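Local coordinates for sulfoquinovosidase (Escherichia coli, PDB 5AEG), which hydrolyses sulfoquinovosyl diacylglycerides and simple sulfoquinovosides such as sulfoquinovosyl glycerol to release sulfoquinovose for sulfoglycolysis, at residues R157-T161 and Y162-Q166; W477-D481 and G482-V486. One frame throughout, in Å; residues are numbered along the deposited sequence.

Contact 1 of 2, residues R157-T161 and Y162-Q166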
loop_
_atom_site.group_PDB
_atom_site.type_symbol
_atom_site.label_atom_id
_atom_site.label_comp_id
_atom_site.label_asym_id
_atom_site.label_seq_id
_atom_site.Cartn_x
_atom_site.Cartn_y
_atom_site.Cartn_z
ATOM N N ARG A 157 12.792 6.052 -9.081
ATOM C CA ARG A 157 12.481 6.758 -7.799
ATOM C C ARG A 157 13.646 7.445 -7.114
ATOM O O ARG A 157 13.564 7.779 -5.935
ATOM C CB ARG A 157 11.785 5.803 -6.852
ATOM C CG ARG A 157 10.541 5.138 -7.451
ATOM C CD ARG A 157 9.807 4.144 -6.558
ATOM N NE ARG A 157 9.117 4.944 -5.462
ATOM C CZ ARG A 157 9.644 5.201 -4.285
ATOM N NH1 ARG A 157 10.781 4.673 -3.954
ATOM N NH2 ARG A 157 9.019 5.989 -3.389
ATOM N N ASN A 158 14.779 7.663 -7.803
ATOM C CA ASN A 158 15.974 8.242 -7.141
ATOM C C ASN A 158 16.670 9.104 -8.173
ATOM O O ASN A 158 17.140 8.574 -9.201
ATOM C CB ASN A 158 16.869 7.128 -6.570
ATOM C CG ASN A 158 18.072 7.646 -5.825
ATOM O OD1 ASN A 158 18.704 8.631 -6.230
ATOM N ND2 ASN A 158 18.422 6.991 -4.760
ATOM N N LYS A 159 16.697 10.425 -7.947
ATOM C CA LYS A 159 17.248 11.329 -9.024
ATOM C C LYS A 159 18.720 11.038 -9.417
ATOM O O LYS A 159 19.119 11.402 -10.491
ATOM C CB LYS A 159 17.097 12.834 -8.688
ATOM C CG LYS A 159 15.657 13.243 -8.495
ATOM C CD LYS A 159 14.664 12.759 -9.520
ATOM C CE LYS A 159 13.375 13.511 -9.429
ATOM N NZ LYS A 159 12.320 12.962 -10.303
ATOM N N GLN A 160 19.450 10.327 -8.576
ATOM C CA GLN A 160 20.791 9.889 -8.867
ATOM C C GLN A 160 20.926 8.543 -9.492
ATOM O O GLN A 160 22.034 8.087 -9.616
ATOM C CB GLN A 160 21.639 10.016 -7.606
ATOM C CG GLN A 160 21.528 11.456 -7.128
ATOM C CD GLN A 160 22.700 11.842 -6.320
ATOM O OE1 GLN A 160 23.456 12.716 -6.705
ATOM N NE2 GLN A 160 22.902 11.147 -5.221
ATOM N N THR A 161 19.852 7.896 -9.936
ATOM C CA THR A 161 20.034 6.649 -10.690
ATOM C C THR A 161 19.606 6.846 -12.113
ATOM O O THR A 161 18.727 7.654 -12.436
ATOM C CB THR A 161 19.309 5.435 -10.034
ATOM O OG1 THR A 161 17.897 5.580 -10.145
ATOM C CG2 THR A 161 19.729 5.293 -8.644
ATOM N N TYR A 162 20.238 6.083 -12.977
ATOM C CA TYR A 162 20.095 6.249 -14.426
ATOM C C TYR A 162 18.732 5.980 -14.953
ATOM O O TYR A 162 18.178 6.732 -15.778
ATOM C CB TYR A 162 21.175 5.376 -15.100
ATOM C CG TYR A 162 21.192 5.423 -16.600
ATOM C CD1 TYR A 162 21.289 6.635 -17.274
ATOM C CD2 TYR A 162 21.183 4.238 -17.359
ATOM C CE1 TYR A 162 21.301 6.688 -18.641
ATOM C CE2 TYR A 162 21.210 4.290 -18.750
ATOM C CZ TYR A 162 21.278 5.514 -19.371
ATOM O OH TYR A 162 21.275 5.647 -20.721
ATOM N N VAL A 163 18.085 4.954 -14.424
ATOM C CA VAL A 163 16.738 4.626 -14.875
ATOM C C VAL A 163 15.757 5.783 -14.549
ATOM O O VAL A 163 14.821 6.093 -15.302
ATOM C CB VAL A 163 16.317 3.267 -14.271
ATOM C CG1 VAL A 163 14.841 3.030 -14.388
ATOM C CG2 VAL A 163 17.085 2.133 -15.008
ATOM N N THR A 164 15.951 6.356 -13.380
ATOM C CA THR A 164 15.064 7.477 -12.964
ATOM C C THR A 164 15.189 8.662 -13.978
ATOM O O THR A 164 14.149 9.250 -14.409
ATOM C CB THR A 164 15.418 7.955 -11.578
ATOM O OG1 THR A 164 15.523 6.806 -10.685
ATOM C CG2 THR A 164 14.387 8.977 -11.082
ATOM N N TRP A 165 16.402 8.956 -14.346
ATOM C CA TRP A 165 16.690 10.058 -15.291
ATOM C C TRP A 165 16.068 9.762 -16.636
ATOM O O TRP A 165 15.389 10.621 -17.257
ATOM C CB TRP A 165 18.189 10.292 -15.408
ATOM C CG TRP A 165 18.488 11.277 -16.522
ATOM C CD1 TRP A 165 18.386 12.620 -16.455
ATOM C CD2 TRP A 165 18.908 10.968 -17.853
ATOM N NE1 TRP A 165 18.678 13.184 -17.701
ATOM C CE2 TRP A 165 18.999 12.188 -18.566
ATOM C CE3 TRP A 165 19.176 9.783 -18.523
ATOM C CZ2 TRP A 165 19.371 12.242 -19.934
ATOM C CZ3 TRP A 165 19.557 9.841 -19.898
ATOM C CH2 TRP A 165 19.630 11.076 -20.574
ATOM N N GLN A 166 16.259 8.530 -17.110
ATOM C CA GLN A 166 15.563 8.103 -18.335
ATOM C C GLN A 166 14.029 8.225 -18.323
ATOM O O GLN A 166 13.388 8.777 -19.274
ATOM C CB GLN A 166 15.929 6.655 -18.693
ATOM C CG GLN A 166 17.367 6.442 -19.042
ATOM C CD GLN A 166 17.658 4.984 -19.357
ATOM O OE1 GLN A 166 17.784 4.142 -18.464
ATOM N NE2 GLN A 166 17.619 4.663 -20.605
#
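The carbonyl O of N158 is gripped by two donors that come from opposite faces of its plane. T161 N donates to N158 O at 2.9 Å and closes a type I beta turn, N158 to T161, which leads into helix 162-169. T164 OG1 donates to N158 O at 2.8 Å from above the carbonyl plane, 41° out of it. The T164 side chain points back at the turn. Its chi1 of -49° sets OG1 beside the backbone N and swings CG2 to the far side of CB from that N. An alanine in its place removes the hydroxyl, and N158 O would probably lose its tie to the first helical turn, keeping the T161 N bond. Two hydroxyls meet here as well: T161 OG1 lies 2.7 Å from T164 OG1. T161 holds the N-cap position, and its O accepts from W165 N at 3.3 Å with an N-H...O angle of 159°. N158 also forms an Asx turn, its OD1 taking Q160 N at 3.0 Å in the carbonyl plane. N158 ND2 is probably hydrogen-bonded to D480 OD2. K159 crosses T164 at about a right angle, and its NZ forms a salt bridge with D168 further along the helix. The aliphatic part of K159 makes the touch, CD lying 4.1 Å from CG2 of T164.

Contact 2 of 2, residues W477-D481 and G482-V486; sequences WSLDD and GLASV. With CA (calcium ion), chain D.
The D481 carboxylate meets a calcium ion edge-on, while R157 CD lies over one face and a water beside OD1 joins it to S485 OG across the turn. Both carboxylate oxygens reach the metal, D481 OD1 at 2.4 Å and D481 OD2 at 2.6 Å. The bridging water donates to OD1 and S485 OG, so OD1 serves metal and water together. OD2 also accepts from G156 N. A second flat group, the G482 carbonyl, takes S485 OG in its plane at 2.8 Å from G482 O. S485 N bonds to the same oxygen. With chi1 at 75°, S485 OG sits between its own backbone N and carbonyl carbon, which turns it back to G482. The CB of S485 packs 3.3 Å from L479 O. S478 OG accepts from D481 N at 3.2 Å in an ST motif, and is bonded to D476 as well. The turn is tight: G482 N makes a weak bond to S478 O, and a side chain on G482 would run into S478 N. A further water links S478 O to A484 N. Beside it, L479 CD2 touches A484 CB at 4.1 Å. Q153 OE1, G154 O and another water also bind the calcium. D472, the probable proton donor, binds it through its backbone O, so this TIM-barrel loop carries a metal site beside the active site of a family 31 glycoside hydrolase.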
loop_
_atom_site.group_PDB
_atom_site.type_symbol
_atom_site.label_atom_id
_atom_site.label_comp_id
_atom_site.label_asym_id
_atom_site.label_seq_id
_atom_site.Cartn_x
_atom_site.Cartn_y
_atom_site.Cartn_z
ATOM N N TRP A 477 17.759 -4.618 -9.030
ATOM C CA TRP A 477 18.220 -4.791 -7.654
ATOM C C TRP A 477 18.354 -3.449 -6.929
ATOM O O TRP A 477 19.077 -3.333 -5.893
ATOM C CB TRP A 477 19.590 -5.506 -7.670
ATOM C CG TRP A 477 19.617 -6.854 -8.428
ATOM C CD1 TRP A 477 19.913 -7.065 -9.744
ATOM C CD2 TRP A 477 19.367 -8.169 -7.861
ATOM N NE1 TRP A 477 19.842 -8.398 -10.031
ATOM C CE2 TRP A 477 19.565 -9.107 -8.897
ATOM C CE3 TRP A 477 19.070 -8.627 -6.567
ATOM C CZ2 TRP A 477 19.446 -10.507 -8.706
ATOM C CZ3 TRP A 477 18.925 -10.010 -6.363
ATOM C CH2 TRP A 477 19.134 -10.950 -7.440
ATOM N N SER A 478 17.684 -2.418 -7.408
ATOM C CA SER A 478 17.902 -1.076 -6.754
ATOM C C SER A 478 17.289 -1.062 -5.372
ATOM O O SER A 478 16.261 -1.761 -5.105
ATOM C CB SER A 478 17.334 0.045 -7.601
ATOM O OG SER A 478 15.952 -0.127 -7.804
ATOM N N LEU A 479 17.792 -0.187 -4.525
ATOM C CA LEU A 479 17.178 0.056 -3.230
ATOM C C LEU A 479 15.827 0.725 -3.356
ATOM O O LEU A 479 14.875 0.342 -2.656
ATOM C CB LEU A 479 18.094 0.932 -2.372
ATOM C CG LEU A 479 19.358 0.270 -1.857
ATOM C CD1 LEU A 479 20.185 1.237 -0.998
ATOM C CD2 LEU A 479 18.932 -0.905 -0.993
ATOM N N ASP A 480 15.657 1.698 -4.217
ATOM C CA ASP A 480 14.429 2.503 -4.238
ATOM C C ASP A 480 13.310 1.963 -5.126
ATOM O O ASP A 480 12.168 2.389 -4.979
ATOM C CB ASP A 480 14.748 3.942 -4.671
ATOM C CG ASP A 480 15.692 4.623 -3.693
ATOM O OD1 ASP A 480 15.239 4.992 -2.636
ATOM O OD2 ASP A 480 16.875 4.747 -3.992
ATOM N N ASP A 481 13.620 1.040 -6.029
ATOM C CA ASP A 481 12.588 0.471 -6.832
ATOM C C ASP A 481 12.748 -0.963 -7.187
ATOM O O ASP A 481 12.047 -1.514 -8.050
ATOM C CB ASP A 481 12.373 1.374 -8.076
ATOM C CG ASP A 481 10.928 1.398 -8.587
ATOM O OD1 ASP A 481 9.938 0.820 -8.049
ATOM O OD2 ASP A 481 10.689 2.040 -9.649
ATOM N N GLY A 482 13.596 -1.670 -6.450
ATOM C CA GLY A 482 13.821 -3.093 -6.763
ATOM C C GLY A 482 13.262 -3.956 -5.664
ATOM O O GLY A 482 12.384 -3.544 -4.865
ATOM N N LEU A 483 13.710 -5.190 -5.618
ATOM C CA LEU A 483 13.285 -6.129 -4.580
ATOM C C LEU A 483 13.264 -5.521 -3.145
ATOM O O LEU A 483 12.294 -5.704 -2.422
ATOM C CB LEU A 483 14.116 -7.440 -4.642
ATOM C CG LEU A 483 13.705 -8.651 -3.808
ATOM C CD1 LEU A 483 14.447 -9.864 -4.422
ATOM C CD2 LEU A 483 14.150 -8.541 -2.351
ATOM N N ALA A 484 14.348 -4.838 -2.801
ATOM C CA ALA A 484 14.540 -4.270 -1.444
ATOM C C ALA A 484 13.381 -3.365 -1.014
ATOM O O ALA A 484 13.005 -3.345 0.153
ATOM C CB ALA A 484 15.759 -3.524 -1.392
ATOM N N SER A 485 12.880 -2.564 -1.950
ATOM C CA SER A 485 11.911 -1.523 -1.675
ATOM C C SER A 485 10.575 -2.106 -1.166
ATOM O O SER A 485 9.731 -1.383 -0.561
ATOM C CB SER A 485 11.770 -0.624 -2.956
ATOM O OG SER A 485 11.016 -1.324 -3.948
ATOM N N VAL A 486 10.329 -3.398 -1.437
ATOM C CA VAL A 486 9.120 -4.044 -0.967
ATOM C C VAL A 486 9.052 -4.117 0.595
ATOM O O VAL A 486 7.960 -4.097 1.188
ATOM C CB VAL A 486 8.952 -5.462 -1.600
ATOM C CG1 VAL A 486 7.710 -6.129 -1.077
ATOM C CG2 VAL A 486 8.959 -5.382 -3.160
HETATM CA CA CA D . 8.177 1.546 -9.555
HETATM O O HOH W 1 16.770 -4.666 -4.447
HETATM O O HOH W 2 9.169 -0.275 -5.678
HETATM O O HOH W 3 8.962 0.488 -11.545
#

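Contact 1 comes first along the chain, in the loop after strand 145-148 and the start of helix 162-169. Contact 2 follows much later, in the loop between strand 468-469 and helix 486-495. They belong to different domains, the N-terminal mutarotase-like domain and the TIM barrel, yet their centres are about 13 Å apart. They touch directly, and D480 is a meeting point. Besides its carboxylate, its backbone takes part: R157 NH1 probably bonds to D480 O at 2.9 Å. The calcium ion lies at this junction, with ligands from both domains, so metal and side chains together join the two domains next to D472.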